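Local coordinates for polyporopepsin (Irpex lacteus, PDB 1WKR), which cleaves peptide bonds with broad specificity and clots milk, as a pepsin-like aspartic endopeptidase of the peptidase A1 family, at residues F258-T268 and N308-F316. Numbering follows the deposited sequence.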
ATOM      1  N   PHE A 258       4.442  -2.809 -17.419  1.00  4.34           N
ATOM      2  CA  PHE A 258       3.108  -3.205 -16.896  1.00  4.58           C
ATOM      3  C   PHE A 258       2.092  -2.590 -17.856  1.00  5.23           C
ATOM      4  O   PHE A 258       2.077  -1.385 -18.109  1.00  6.36           O
ATOM      5  CB  PHE A 258       2.903  -2.574 -15.512  1.00  4.11           C
ATOM      6  CG  PHE A 258       3.780  -3.214 -14.448  1.00  3.78           C
ATOM      7  CD1 PHE A 258       5.169  -2.990 -14.395  1.00  3.96           C
ATOM      8  CD2 PHE A 258       3.210  -3.969 -13.428  1.00  5.10           C
ATOM      9  CE1 PHE A 258       5.935  -3.561 -13.406  1.00  5.24           C
ATOM     10  CE2 PHE A 258       3.981  -4.537 -12.449  1.00  5.41           C
ATOM     11  CZ  PHE A 258       5.365  -4.338 -12.433  1.00  4.56           C
ATOM     12  N   THR A 259       1.189  -3.409 -18.353  1.00  4.56           N
ATOM     13  CA  THR A 259       0.082  -2.909 -19.209  1.00  4.53           C
ATOM     14  C   THR A 259      -1.143  -2.834 -18.343  1.00  4.50           C
ATOM     15  O   THR A 259      -1.618  -3.844 -17.841  1.00  4.79           O
ATOM     16  CB  THR A 259      -0.162  -3.806 -20.381  1.00  4.84           C
ATOM     17  OG1 THR A 259       1.037  -3.899 -21.193  1.00  7.35           O
ATOM     18  CG2 THR A 259      -1.309  -3.265 -21.280  1.00  6.66           C
ATOM     19  N   ILE A 260      -1.624  -1.586 -18.160  1.00  4.27           N
ATOM     20  CA  ILE A 260      -2.787  -1.299 -17.264  1.00  4.91           C
ATOM     21  C   ILE A 260      -3.637  -0.269 -17.959  1.00  4.87           C
ATOM     22  O   ILE A 260      -3.167   0.784 -18.396  1.00  5.12           O
ATOM     23  CB  ILE A 260      -2.289  -0.697 -15.923  1.00  5.07           C
ATOM     24  CG1 ILE A 260      -1.331  -1.648 -15.216  1.00  4.60           C
ATOM     25  CG2 ILE A 260      -3.495  -0.323 -15.059  1.00  7.37           C
ATOM     26  CD1 ILE A 260      -0.614  -1.016 -14.013  1.00  6.07           C
ATOM     27  N   GLY A 261      -4.941  -0.558 -18.117  1.00  5.48           N
ATOM     28  CA  GLY A 261      -5.834   0.415 -18.727  1.00  6.06           C
ATOM     29  C   GLY A 261      -5.472   0.767 -20.167  1.00  5.85           C
ATOM     30  O   GLY A 261      -5.788   1.892 -20.581  1.00  6.57           O
ATOM     31  N   GLY A 262      -4.795  -0.140 -20.872  1.00  5.42           N
ATOM     32  CA  GLY A 262      -4.405   0.114 -22.264  1.00  6.37           C
ATOM     33  C   GLY A 262      -3.132   0.905 -22.379  1.00  6.25           C
ATOM     34  O   GLY A 262      -2.717   1.228 -23.536  1.00  8.01           O
ATOM     35  N   GLN A 263      -2.458   1.248 -21.284  1.00  5.77           N
ATOM     36  CA  GLN A 263      -1.229   2.033 -21.309  1.00  6.76           C
ATOM     37  C   GLN A 263      -0.067   1.232 -20.727  1.00  6.08           C
ATOM     38  O   GLN A 263      -0.267   0.316 -19.887  1.00  7.72           O
ATOM     39  CB  GLN A 263      -1.391   3.291 -20.578  1.00  8.57           C
ATOM     40  CG  GLN A 263      -2.404   4.261 -21.271  1.00 11.22           C
ATOM     41  CD  GLN A 263      -2.058   4.742 -22.687  1.00 11.31           C
ATOM     42  OE1 GLN A 263      -3.146   5.068 -23.425  1.00 16.16           O
ATOM     43  NE2 GLN A 263      -0.911   4.860 -23.054  1.00 12.32           N
ATOM     44  N   THR A 264       1.100   1.547 -21.167  1.00  6.35           N
ATOM     45  CA  THR A 264       2.355   0.955 -20.636  1.00  7.21           C
ATOM     46  C   THR A 264       2.922   1.800 -19.534  1.00  5.54           C
ATOM     47  O   THR A 264       3.103   3.030 -19.691  1.00  6.74           O
ATOM     48  CB  THR A 264       3.428   0.973 -21.743  1.00  8.07           C
ATOM     49  OG1 THR A 264       3.083   0.081 -22.817  1.00 12.82           O
ATOM     50  CG2 THR A 264       4.796   0.434 -21.248  1.00 10.10           C
ATOM     51  N   PHE A 265       3.232   1.181 -18.398  1.00  4.94           N
ATOM     52  CA  PHE A 265       3.960   1.792 -17.264  1.00  4.79           C
ATOM     53  C   PHE A 265       5.284   1.106 -17.134  1.00  5.57           C
ATOM     54  O   PHE A 265       5.329  -0.162 -16.997  1.00  6.45           O
ATOM     55  CB  PHE A 265       3.121   1.682 -16.008  1.00  5.08           C
ATOM     56  CG  PHE A 265       1.843   2.516 -16.092  1.00  5.46           C
ATOM     57  CD1 PHE A 265       1.881   3.850 -15.781  1.00  6.69           C
ATOM     58  CD2 PHE A 265       0.683   1.946 -16.626  1.00  5.56           C
ATOM     59  CE1 PHE A 265       0.719   4.640 -15.898  1.00  6.83           C
ATOM     60  CE2 PHE A 265      -0.439   2.749 -16.758  1.00  7.40           C
ATOM     61  CZ  PHE A 265      -0.432   4.086 -16.391  1.00  6.14           C
ATOM     62  N   GLU A 266       6.382   1.834 -17.145  1.00  4.05           N
ATOM     63  CA  GLU A 266       7.721   1.269 -17.193  1.00  4.31           C
ATOM     64  C   GLU A 266       8.394   1.345 -15.840  1.00  3.95           C
ATOM     65  O   GLU A 266       8.726   2.463 -15.350  1.00  4.77           O
ATOM     66  CB  GLU A 266       8.513   2.012 -18.237  1.00  5.46           C
ATOM     67  CG  GLU A 266       9.943   1.428 -18.383  1.00  5.73           C
ATOM     68  CD  GLU A 266      10.771   2.038 -19.435  1.00  7.15           C
ATOM     69  OE1 GLU A 266      10.264   2.877 -20.303  1.00  9.49           O
ATOM     70  OE2 GLU A 266      11.965   1.703 -19.554  1.00  6.74           O
ATOM     71  N   LEU A 267       8.559   0.206 -15.193  1.00  4.06           N
ATOM     72  CA  LEU A 267       9.312   0.091 -13.926  1.00  4.23           C
ATOM     73  C   LEU A 267      10.780  -0.190 -14.308  1.00  3.48           C
ATOM     74  O   LEU A 267      11.164  -1.297 -14.749  1.00  4.13           O
ATOM     75  CB  LEU A 267       8.715  -1.027 -13.075  1.00  4.35           C
ATOM     76  CG  LEU A 267       9.221  -1.075 -11.635  1.00  4.00           C
ATOM     77  CD1 LEU A 267       8.640   0.069 -10.788  1.00  5.16           C
ATOM     78  CD2 LEU A 267       8.879  -2.418 -10.994  1.00  5.02           C
ATOM     79  N   THR A 268      11.599   0.846 -14.184  1.00  4.12           N
ATOM     80  CA  THR A 268      12.974   0.756 -14.737  1.00  4.01           C
ATOM     81  C   THR A 268      13.843  -0.151 -13.906  1.00  3.86           C
ATOM     82  O   THR A 268      13.484  -0.582 -12.800  1.00  4.06           O
ATOM     83  CB  THR A 268      13.609   2.166 -14.767  1.00  4.09           C
ATOM     84  OG1 THR A 268      13.681   2.627 -13.389  1.00  4.97           O
ATOM     85  CG2 THR A 268      12.809   3.169 -15.603  1.00  5.67           C
ATOM     86  N   ASN A 308       0.971  -4.916  -6.576  1.00  3.55           N
ATOM     87  CA  ASN A 308       1.804  -3.741  -6.898  1.00  3.74           C
ATOM     88  C   ASN A 308       1.946  -2.971  -5.586  1.00  3.62           C
ATOM     89  O   ASN A 308       1.012  -2.279  -5.144  1.00  4.22           O
ATOM     90  CB  ASN A 308       1.170  -2.886  -7.987  1.00  3.99           C
ATOM     91  CG  ASN A 308       1.026  -3.580  -9.316  1.00  3.49           C
ATOM     92  OD1 ASN A 308       1.572  -4.656  -9.570  1.00  4.46           O
ATOM     93  ND2 ASN A 308       0.269  -2.950 -10.225  1.00  5.31           N
ATOM     94  N   GLY A 309       3.108  -3.113  -4.941  1.00  3.50           N
ATOM     95  CA  GLY A 309       3.336  -2.589  -3.595  1.00  4.28           C
ATOM     96  C   GLY A 309       3.986  -1.267  -3.546  1.00  2.94           C
ATOM     97  O   GLY A 309       4.083  -0.537  -4.539  1.00  3.70           O
ATOM     98  N   LEU A 310       4.408  -0.904  -2.327  1.00  3.31           N
ATOM     99  CA  LEU A 310       5.071   0.395  -2.074  1.00  3.14           C
ATOM    100  C   LEU A 310       6.208   0.659  -3.022  1.00  3.58           C
ATOM    101  O   LEU A 310       6.352   1.774  -3.490  1.00  4.12           O
ATOM    102  CB  LEU A 310       5.587   0.337  -0.597  1.00  4.84           C
ATOM    103  CG  LEU A 310       6.377   1.540  -0.105  1.00  4.20           C
ATOM    104  CD1 LEU A 310       6.270   1.572   1.428  1.00  5.96           C
ATOM    105  CD2 LEU A 310       7.847   1.468  -0.501  1.00  4.79           C
ATOM    106  N   THR A 311       7.004  -0.357  -3.366  1.00  3.28           N
ATOM    107  CA  THR A 311       8.170  -0.174  -4.204  1.00  3.83           C
ATOM    108  C   THR A 311       7.765   0.151  -5.628  1.00  4.43           C
ATOM    109  O   THR A 311       8.515   0.844  -6.344  1.00  4.48           O
ATOM    110  CB  THR A 311       9.094  -1.391  -4.148  1.00  3.94           C
ATOM    111  OG1 THR A 311       8.289  -2.614  -4.339  1.00  4.54           O
ATOM    112  CG2 THR A 311       9.878  -1.471  -2.843  1.00  4.45           C
ATOM    113  N   PHE A 312       6.593  -0.300  -6.085  1.00  3.66           N
ATOM    114  CA  PHE A 312       6.048   0.109  -7.364  1.00  3.96           C
ATOM    115  C   PHE A 312       5.501   1.532  -7.262  1.00  3.69           C
ATOM    116  O   PHE A 312       5.759   2.388  -8.155  1.00  4.12           O
ATOM    117  CB  PHE A 312       4.919  -0.892  -7.736  1.00  4.32           C
ATOM    118  CG  PHE A 312       4.175  -0.566  -9.026  1.00  3.85           C
ATOM    119  CD1 PHE A 312       3.039   0.234  -9.010  1.00  5.16           C
ATOM    120  CD2 PHE A 312       4.569  -1.099 -10.239  1.00  4.60           C
ATOM    121  CE1 PHE A 312       2.335   0.504 -10.161  1.00  5.37           C
ATOM    122  CE2 PHE A 312       3.837  -0.817 -11.411  1.00  5.36           C
ATOM    123  CZ  PHE A 312       2.740   0.012 -11.341  1.00  4.86           C
ATOM    124  N   LEU A 313       4.765   1.832  -6.195  1.00  3.28           N
ATOM    125  CA  LEU A 313       4.113   3.125  -6.035  1.00  3.75           C
ATOM    126  C   LEU A 313       5.056   4.244  -5.740  1.00  4.29           C
ATOM    127  O   LEU A 313       4.724   5.418  -5.894  1.00  4.12           O
ATOM    128  CB  LEU A 313       3.047   3.004  -4.953  1.00  3.64           C
ATOM    129  CG  LEU A 313       1.927   2.018  -5.298  1.00  4.06           C
ATOM    130  CD1 LEU A 313       1.052   1.736  -4.093  1.00  6.84           C
ATOM    131  CD2 LEU A 313       1.088   2.531  -6.458  1.00  4.63           C
ATOM    132  N   GLU A 314       6.322   3.954  -5.330  1.00  3.38           N
ATOM    133  CA  GLU A 314       7.339   4.983  -5.275  1.00  3.73           C
ATOM    134  C   GLU A 314       7.628   5.607  -6.639  1.00  4.62           C
ATOM    135  O   GLU A 314       8.223   6.679  -6.721  1.00  4.52           O
ATOM    136  CB  GLU A 314       8.631   4.455  -4.652  1.00  5.10           C
ATOM    137  CG  GLU A 314       8.575   4.261  -3.147  1.00  4.08           C
ATOM    138  CD  GLU A 314       9.789   3.581  -2.586  1.00  4.50           C
ATOM    139  OE1 GLU A 314      10.230   2.582  -3.214  1.00  5.08           O
ATOM    140  OE2 GLU A 314      10.311   3.978  -1.551  1.00  6.10           O
ATOM    141  N   ARG A 315       7.223   4.914  -7.706  1.00  3.53           N
ATOM    142  CA  ARG A 315       7.464   5.357  -9.080  1.00  4.29           C
ATOM    143  C   ARG A 315       6.213   5.800  -9.811  1.00  4.01           C
ATOM    144  O   ARG A 315       6.343   6.314 -10.932  1.00  3.89           O
ATOM    145  CB  ARG A 315       8.167   4.256  -9.845  1.00  4.19           C
ATOM    146  CG  ARG A 315       9.502   3.809  -9.260  1.00  4.43           C
ATOM    147  CD  ARG A 315      10.554   4.886  -9.289  1.00  4.65           C
ATOM    148  NE  ARG A 315      11.841   4.509  -8.661  1.00  4.23           N
ATOM    149  CZ  ARG A 315      13.001   4.669  -9.237  1.00  3.75           C
ATOM    150  NH1 ARG A 315      13.179   5.009 -10.520  1.00  4.38           N
ATOM    151  NH2 ARG A 315      14.113   4.393  -8.503  1.00  4.28           N
ATOM    152  N   PHE A 316       5.012   5.612  -9.258  1.00  3.77           N
ATOM    153  CA  PHE A 316       3.754   5.944  -9.929  1.00  3.94           C
ATOM    154  C   PHE A 316       2.812   6.552  -8.967  1.00  4.34           C
ATOM    155  O   PHE A 316       2.606   6.037  -7.840  1.00  4.23           O
ATOM    156  CB  PHE A 316       3.155   4.691 -10.575  1.00  4.10           C
ATOM    157  CG  PHE A 316       4.079   4.092 -11.625  1.00  3.66           C
ATOM    158  CD1 PHE A 316       4.182   4.691 -12.875  1.00  4.23           C
ATOM    159  CD2 PHE A 316       4.853   2.981 -11.349  1.00  4.21           C
ATOM    160  CE1 PHE A 316       5.048   4.223 -13.804  1.00  4.86           C
ATOM    161  CE2 PHE A 316       5.728   2.504 -12.330  1.00  5.47           C
ATOM    162  CZ  PHE A 316       5.824   3.133 -13.517  1.00  4.62           C
TER
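With CG swung anti to the backbone N (chi1 177°), Phe312 sends its ring off the short helix that starts at Leu310 to meet Phe258, whose own CG lies anti to the carbonyl carbon. The result is an edge-to-face pair: Phe312 CE2 sits over the centre of the Phe258 ring, 3.8 Å from Phe258 CD2, with the planes at 61°. On the faces of Phe312 itself lie Phe316 CD2 on one side and Asn308 CB on the other; residues of its own segment thus take both faces, and the Phe258 ring lies at its edge. Leu267 CD1 touches both rings, at the edge of Phe316 (4.1 Å to Phe316 CE2) and more loosely at Phe312 CD2. This is the C-terminal lobe of the bilobal pepsin fold, where the β-hairpin 256-267, turned through a type I' turn at Ile260-Gln263, packs on that helix and the residues flanking it. The second aromatic pair is offset edge-to-face and almost perpendicular (89°): Phe265 turns its edge to the face of Phe316, and Phe265 CD1 is 3.8 Å from Phe316 CE1. Phe316 CZ also comes within 3.5 Å of Glu266 O. Near the active-site Asp212, Asn308 lays its OD1 3.8 Å from Phe258 CE2, its amide plane nearly upright to that ring; its ND2 is hydrogen-bonded to Gln193. At the other end Arg315 passes its CG by Leu267 CD1, while its NH1 hydrogen-bonds to Ala337 O and its NH2 to Asn270 OD1.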